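Local coordinates for protein membrane-bound lytic murein transglycosylase A (Burkholderia pseudomallei, PDB 6QK4) that probably cleaves the beta-1,4 bond between N-acetylmuramic acid and N-acetylglucosamine in peptidoglycan, leaving a 1,6-anhydro ring on the muramic acid, at residues Ala44-Arg49 against Leu71-Val76; Thr268-Ile273 against Leu299-Phe304. All blocks are in the same frame, centred on the assembly; numbering follows the deposited sequence.

Contact 1 (Ala44-Arg49 against Leu71-Val76); sequences ATIALR and LDDLDV
Arg49 and Asp73 meet tip to tip, the guanidinium end-on to the carboxylate with their planes 41° apart. NH1 of Arg49 lies 2.8 Å from OD1 of Asp73, and NH2 of Arg49 3.1 Å from OD2 of Asp73; each oxygen offers its syn lone pair and both lie close to the guanidinium plane. The Arg49 chain, bent at chi3 (-56°), doubles back along the first helical turn, so that one guanidinium face lies over the carbonyl oxygen of Thr45, toward the rim. Thr45 comes at the same carboxylate from the other flank: its OG1, set between the backbone N and the carbonyl carbon (chi1 41°), donates to the anti lone pair of Asp73 OD1 at 2.6 Å. Two donors thus grip OD1, which should fix the carboxylate's rotation and favour its charged form. Waters bridge Thr45 OG1 to Asp73 O and Arg49 NH1 to Leu71 O. Beside the polar cluster, the Thr45 methyl CG2 rests 4.0 Å from Leu71 CD1, the two side chains crossing at about a right angle. In the loop itself, Asp72 OD1 accepts from Leu74 N through its anti lone pair and from Asp75 N through its syn one, the former closing an Asx turn, and Asp75 then N-caps helix 76-86. The contact joins the loop between helices 62-68 and 76-86 to the first turns of helix 44-55; Thr45, Leu48 and Leu71 also pack on helix 76-86, and Leu48 reaches Phe304 of strand 298-307.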
loop_
_atom_site.group_PDB
_atom_site.type_symbol
_atom_site.label_atom_id
_atom_site.label_comp_id
_atom_site.label_asym_id
_atom_site.label_seq_id
_atom_site.Cartn_x
_atom_site.Cartn_y
_atom_site.Cartn_z
ATOM N N ALA A 44 -4.117 16.177 2.613
ATOM C CA ALA A 44 -5.311 15.941 1.795
ATOM C C ALA A 44 -5.362 16.785 0.508
ATOM O O ALA A 44 -5.855 16.306 -0.537
ATOM C CB ALA A 44 -6.577 16.188 2.642
ATOM N N THR A 45 -4.844 18.033 0.538
ATOM C CA THR A 45 -4.839 18.834 -0.694
ATOM C C THR A 45 -3.906 18.264 -1.757
ATOM O O THR A 45 -4.121 18.521 -2.956
ATOM C CB THR A 45 -4.436 20.269 -0.413
ATOM O OG1 THR A 45 -3.358 20.258 0.530
ATOM C CG2 THR A 45 -5.644 21.037 0.230
ATOM N N ILE A 46 -2.838 17.576 -1.348
ATOM C CA ILE A 46 -1.943 16.966 -2.341
ATOM C C ILE A 46 -2.694 15.908 -3.124
ATOM O O ILE A 46 -2.673 15.877 -4.361
ATOM C CB ILE A 46 -0.688 16.387 -1.653
ATOM C CG1 ILE A 46 0.206 17.518 -1.132
ATOM C CG2 ILE A 46 0.140 15.534 -2.600
ATOM C CD1 ILE A 46 1.319 17.114 -0.162
ATOM N N ALA A 47 -3.383 15.021 -2.408
ATOM C CA ALA A 47 -4.143 13.960 -3.079
ATOM C C ALA A 47 -5.322 14.543 -3.834
ATOM O O ALA A 47 -5.700 14.020 -4.888
ATOM C CB ALA A 47 -4.622 12.906 -2.068
ATOM N N LEU A 48 -5.885 15.648 -3.333
ATOM C CA LEU A 48 -6.933 16.355 -4.055
ATOM C C LEU A 48 -6.459 16.895 -5.414
ATOM O O LEU A 48 -7.178 16.799 -6.411
ATOM C CB LEU A 48 -7.488 17.507 -3.183
ATOM C CG LEU A 48 -8.490 18.453 -3.902
ATOM C CD1 LEU A 48 -9.758 17.712 -4.133
ATOM C CD2 LEU A 48 -8.810 19.589 -2.949
ATOM N N ARG A 49 -5.276 17.510 -5.480
ATOM C CA ARG A 49 -4.803 17.983 -6.780
ATOM C C ARG A 49 -4.537 16.824 -7.732
ATOM O O ARG A 49 -4.818 16.930 -8.930
ATOM C CB ARG A 49 -3.543 18.828 -6.577
ATOM C CG ARG A 49 -3.854 20.207 -5.963
ATOM C CD ARG A 49 -2.665 21.161 -6.132
ATOM N NE ARG A 49 -1.439 20.605 -5.565
ATOM C CZ ARG A 49 -1.128 20.685 -4.273
ATOM N NH1 ARG A 49 -1.944 21.309 -3.462
ATOM N NH2 ARG A 49 0.010 20.154 -3.788
ATOM N N LEU A 71 -5.828 26.355 -3.106
ATOM C CA LEU A 71 -5.486 25.989 -1.728
ATOM C C LEU A 71 -4.016 25.645 -1.606
ATOM O O LEU A 71 -3.494 24.910 -2.446
ATOM C CB LEU A 71 -6.277 24.753 -1.317
ATOM C CG LEU A 71 -7.792 24.918 -1.392
ATOM C CD1 LEU A 71 -8.422 23.613 -1.087
ATOM C CD2 LEU A 71 -8.282 26.030 -0.407
ATOM N N ASP A 72 -3.346 26.086 -0.527
ATOM C CA ASP A 72 -2.010 25.560 -0.290
ATOM C C ASP A 72 -2.112 24.364 0.672
ATOM O O ASP A 72 -3.152 24.092 1.270
ATOM C CB ASP A 72 -1.086 26.663 0.251
ATOM C CG ASP A 72 -1.523 27.181 1.604
ATOM O OD1 ASP A 72 -1.496 26.401 2.558
ATOM O OD2 ASP A 72 -1.877 28.396 1.719
ATOM N N ASP A 73 -0.986 23.662 0.875
ATOM C CA ASP A 73 -1.012 22.444 1.659
ATOM C C ASP A 73 -0.773 22.670 3.131
ATOM O O ASP A 73 -0.826 21.712 3.928
ATOM C CB ASP A 73 0.074 21.466 1.122
ATOM C CG ASP A 73 -0.089 21.202 -0.348
ATOM O OD1 ASP A 73 -1.229 20.908 -0.754
ATOM O OD2 ASP A 73 0.912 21.311 -1.107
ATOM N N LEU A 74 -0.563 23.917 3.566
ATOM C CA LEU A 74 -0.305 24.167 4.974
ATOM C C LEU A 74 -1.538 24.666 5.723
ATOM O O LEU A 74 -1.713 24.317 6.910
ATOM C CB LEU A 74 0.822 25.184 5.169
ATOM C CG LEU A 74 2.143 24.975 4.446
ATOM C CD1 LEU A 74 3.073 26.104 4.857
ATOM C CD2 LEU A 74 2.728 23.642 4.841
ATOM N N ASP A 75 -2.399 25.401 5.042
ATOM C CA ASP A 75 -3.539 26.049 5.696
ATOM C C ASP A 75 -4.664 25.023 5.752
ATOM O O ASP A 75 -5.534 25.016 4.879
ATOM C CB ASP A 75 -3.946 27.274 4.899
ATOM C CG ASP A 75 -5.100 28.042 5.535
ATOM O OD1 ASP A 75 -5.637 27.596 6.571
ATOM O OD2 ASP A 75 -5.435 29.094 4.981
ATOM N N VAL A 76 -4.658 24.168 6.783
ATOM C CA VAL A 76 -5.682 23.111 6.827
ATOM C C VAL A 76 -7.027 23.670 7.290
ATOM O O VAL A 76 -8.081 23.087 6.999
ATOM C CB VAL A 76 -5.261 21.929 7.708
ATOM C CG1 VAL A 76 -4.045 21.180 7.032
ATOM C CG2 VAL A 76 -4.958 22.390 9.135
HETATM O O HOH W 1 -1.908 19.444 3.077
HETATM O O HOH W 2 -4.418 22.659 -3.683
#

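Contact 2 (Thr268-Ile273 against Leu299-Phe304); sequences TPERSI and LNRLVF
Two guanidinium groups lie flat on each other: Arg271 and Arg301 stack with centres 3.6 Å apart and planes at 18°, their chains crossing at about a right angle, each bent at chi2. Arg301 CD sits over one face of the Arg271 group, toward its rim, and Arg271 NH2 over one face of the Arg301 group. At its edge Arg271 NH1 donates nearly in plane to a lone pair of Leu302 O, 2.7 Å away, while Arg301 NE makes a weak bond to Glu270 O. Asp39, in a salt bridge with Arg271 NH1, probably eases the repulsion; Arg271 NH2 donates to Ile42 O. Glu270 hydrogen-bonds through OE1 to Tyr320 OH, and its charge may temper that of Arg301. Beyond the stack the backbones pair as parallel strands in the 3D domain, a member of the double-psi barrel clan: Ser272 is bridged with Phe304, whose N bonds to Arg271 O, and Phe304 O receives Ile273 N at 2.9 Å. The Phe304 ring turns its edge to Arg271 O. On the opposite face from Phe304, Ile273 CD1 packs against Val303 CG2 at 3.7 Å, and strand 317-324 pairs antiparallel with strand 272-274.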
loop_
_atom_site.group_PDB
_atom_site.type_symbol
_atom_site.label_atom_id
_atom_site.label_comp_id
_atom_site.label_asym_id
_atom_site.label_seq_id
_atom_site.Cartn_x
_atom_site.Cartn_y
_atom_site.Cartn_z
ATOM N N THR A 268 -0.881 9.084 -2.942
ATOM C CA THR A 268 -0.334 9.880 -1.845
ATOM C C THR A 268 -0.355 9.067 -0.553
ATOM O O THR A 268 -1.417 8.539 -0.174
ATOM C CB THR A 268 -1.200 11.132 -1.681
ATOM O OG1 THR A 268 -1.161 11.862 -2.900
ATOM C CG2 THR A 268 -0.625 12.044 -0.539
ATOM N N PRO A 269 0.763 8.905 0.141
ATOM C CA PRO A 269 0.755 8.109 1.381
ATOM C C PRO A 269 -0.311 8.584 2.357
ATOM O O PRO A 269 -0.421 9.772 2.634
ATOM C CB PRO A 269 2.162 8.326 1.955
ATOM C CG PRO A 269 3.068 8.516 0.667
ATOM C CD PRO A 269 2.108 9.384 -0.241
ATOM N N GLU A 270 -1.048 7.639 2.930
ATOM C CA GLU A 270 -2.154 7.893 3.878
ATOM C C GLU A 270 -3.236 8.827 3.368
ATOM O O GLU A 270 -4.048 9.335 4.176
ATOM C CB GLU A 270 -1.608 8.384 5.215
ATOM C CG GLU A 270 -0.656 7.335 5.805
ATOM C CD GLU A 270 -0.567 7.462 7.363
ATOM O OE1 GLU A 270 -1.613 7.365 8.084
ATOM O OE2 GLU A 270 0.582 7.666 7.823
ATOM N N ARG A 271 -3.351 9.014 2.035
ATOM C CA ARG A 271 -4.441 9.811 1.505
ATOM C C ARG A 271 -5.057 9.162 0.284
ATOM O O ARG A 271 -5.898 9.803 -0.362
ATOM C CB ARG A 271 -3.997 11.233 1.108
ATOM C CG ARG A 271 -3.555 12.126 2.314
ATOM C CD ARG A 271 -4.807 12.489 3.143
ATOM N NE ARG A 271 -4.359 13.167 4.359
ATOM C CZ ARG A 271 -5.183 13.470 5.358
ATOM N NH1 ARG A 271 -6.473 13.167 5.209
ATOM N NH2 ARG A 271 -4.695 14.032 6.521
ATOM N N SER A 272 -4.608 7.953 -0.102
ATOM C CA SER A 272 -5.152 7.233 -1.242
ATOM C C SER A 272 -5.596 5.876 -0.775
ATOM O O SER A 272 -4.910 5.254 0.050
ATOM C CB SER A 272 -4.090 7.010 -2.345
ATOM O OG SER A 272 -3.691 8.216 -2.961
ATOM N N ILE A 273 -6.747 5.414 -1.254
ATOM C CA ILE A 273 -7.174 4.044 -0.991
ATOM C C ILE A 273 -7.470 3.330 -2.317
ATOM O O ILE A 273 -7.840 3.936 -3.329
ATOM C CB ILE A 273 -8.417 3.960 -0.094
ATOM C CG1 ILE A 273 -9.580 4.824 -0.648
ATOM C CG2 ILE A 273 -8.003 4.228 1.417
ATOM C CD1 ILE A 273 -10.915 4.513 0.125
ATOM N N LEU A 299 -8.159 6.033 13.808
ATOM C CA LEU A 299 -7.561 6.563 12.579
ATOM C C LEU A 299 -8.723 7.106 11.748
ATOM O O LEU A 299 -9.548 6.335 11.246
ATOM C CB LEU A 299 -6.784 5.469 11.833
ATOM C CG LEU A 299 -6.185 5.932 10.480
ATOM C CD1 LEU A 299 -5.252 7.081 10.706
ATOM C CD2 LEU A 299 -5.365 4.686 10.051
ATOM N N ASN A 300 -8.864 8.430 11.726
ATOM C CA ASN A 300 -9.933 9.094 10.993
ATOM C C ASN A 300 -9.314 9.913 9.873
ATOM O O ASN A 300 -8.526 10.823 10.142
ATOM C CB ASN A 300 -10.712 10.021 11.940
ATOM C CG ASN A 300 -11.618 9.227 12.891
ATOM O OD1 ASN A 300 -12.712 8.809 12.513
ATOM N ND2 ASN A 300 -11.174 9.057 14.130
ATOM N N ARG A 301 -9.605 9.568 8.608
ATOM C CA ARG A 301 -8.733 10.095 7.545
ATOM C C ARG A 301 -9.575 10.360 6.299
ATOM O O ARG A 301 -10.298 9.449 5.857
ATOM C CB ARG A 301 -7.637 9.072 7.101
ATOM C CG ARG A 301 -6.177 9.230 7.587
ATOM C CD ARG A 301 -5.550 10.330 6.914
ATOM N NE ARG A 301 -4.112 10.527 7.009
ATOM C CZ ARG A 301 -3.509 11.406 7.801
ATOM N NH1 ARG A 301 -4.194 12.050 8.752
ATOM N NH2 ARG A 301 -2.204 11.594 7.685
ATOM N N LEU A 302 -9.480 11.567 5.735
ATOM C CA LEU A 302 -10.032 11.843 4.409
ATOM C C LEU A 302 -9.050 11.309 3.383
ATOM O O LEU A 302 -7.881 11.699 3.373
ATOM C CB LEU A 302 -10.248 13.341 4.205
ATOM C CG LEU A 302 -10.828 13.714 2.815
ATOM C CD1 LEU A 302 -12.228 13.136 2.535
ATOM C CD2 LEU A 302 -10.834 15.221 2.706
ATOM N N VAL A 303 -9.527 10.388 2.549
ATOM C CA VAL A 303 -8.714 9.740 1.531
ATOM C C VAL A 303 -9.453 9.848 0.190
ATOM O O VAL A 303 -10.622 10.293 0.089
ATOM C CB VAL A 303 -8.440 8.264 1.885
ATOM C CG1 VAL A 303 -7.734 8.178 3.294
ATOM C CG2 VAL A 303 -9.760 7.470 1.994
ATOM N N PHE A 304 -8.759 9.409 -0.875
ATOM C CA PHE A 304 -9.363 9.466 -2.219
ATOM C C PHE A 304 -9.261 8.101 -2.863
ATOM O O PHE A 304 -8.221 7.455 -2.765
ATOM C CB PHE A 304 -8.651 10.505 -3.096
ATOM C CG PHE A 304 -8.900 11.923 -2.644
ATOM C CD1 PHE A 304 -8.145 12.445 -1.629
ATOM C CD2 PHE A 304 -9.849 12.722 -3.313
ATOM C CE1 PHE A 304 -8.390 13.778 -1.206
ATOM C CE2 PHE A 304 -10.113 14.044 -2.909
ATOM C CZ PHE A 304 -9.364 14.538 -1.815
#

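How the contacts relate
Both segments of contact 1 precede those of contact 2 in the sequence, yet the centres are only about 13 Å apart and they touch directly. Helix 44-55 is the common element: Asp73 and Leu71 meet it through Thr45, Leu48 and Arg49, whereas its Ala44 backbone and Ala47 methyl meet Arg271, in the loop before strand 272-274, and Phe304 of strand 298-307. Ala47 CB lies 3.6 Å from Arg271 CB and equally close to Phe304 CD1, and Ala44 O is 3.6 Å from Phe304 CE1. Contact 1 is a more peripheral, partly solvated layer, about 21 Å from the centre of the chain, laid against the buried loop-and-strand pairing of contact 2 at about 11 Å.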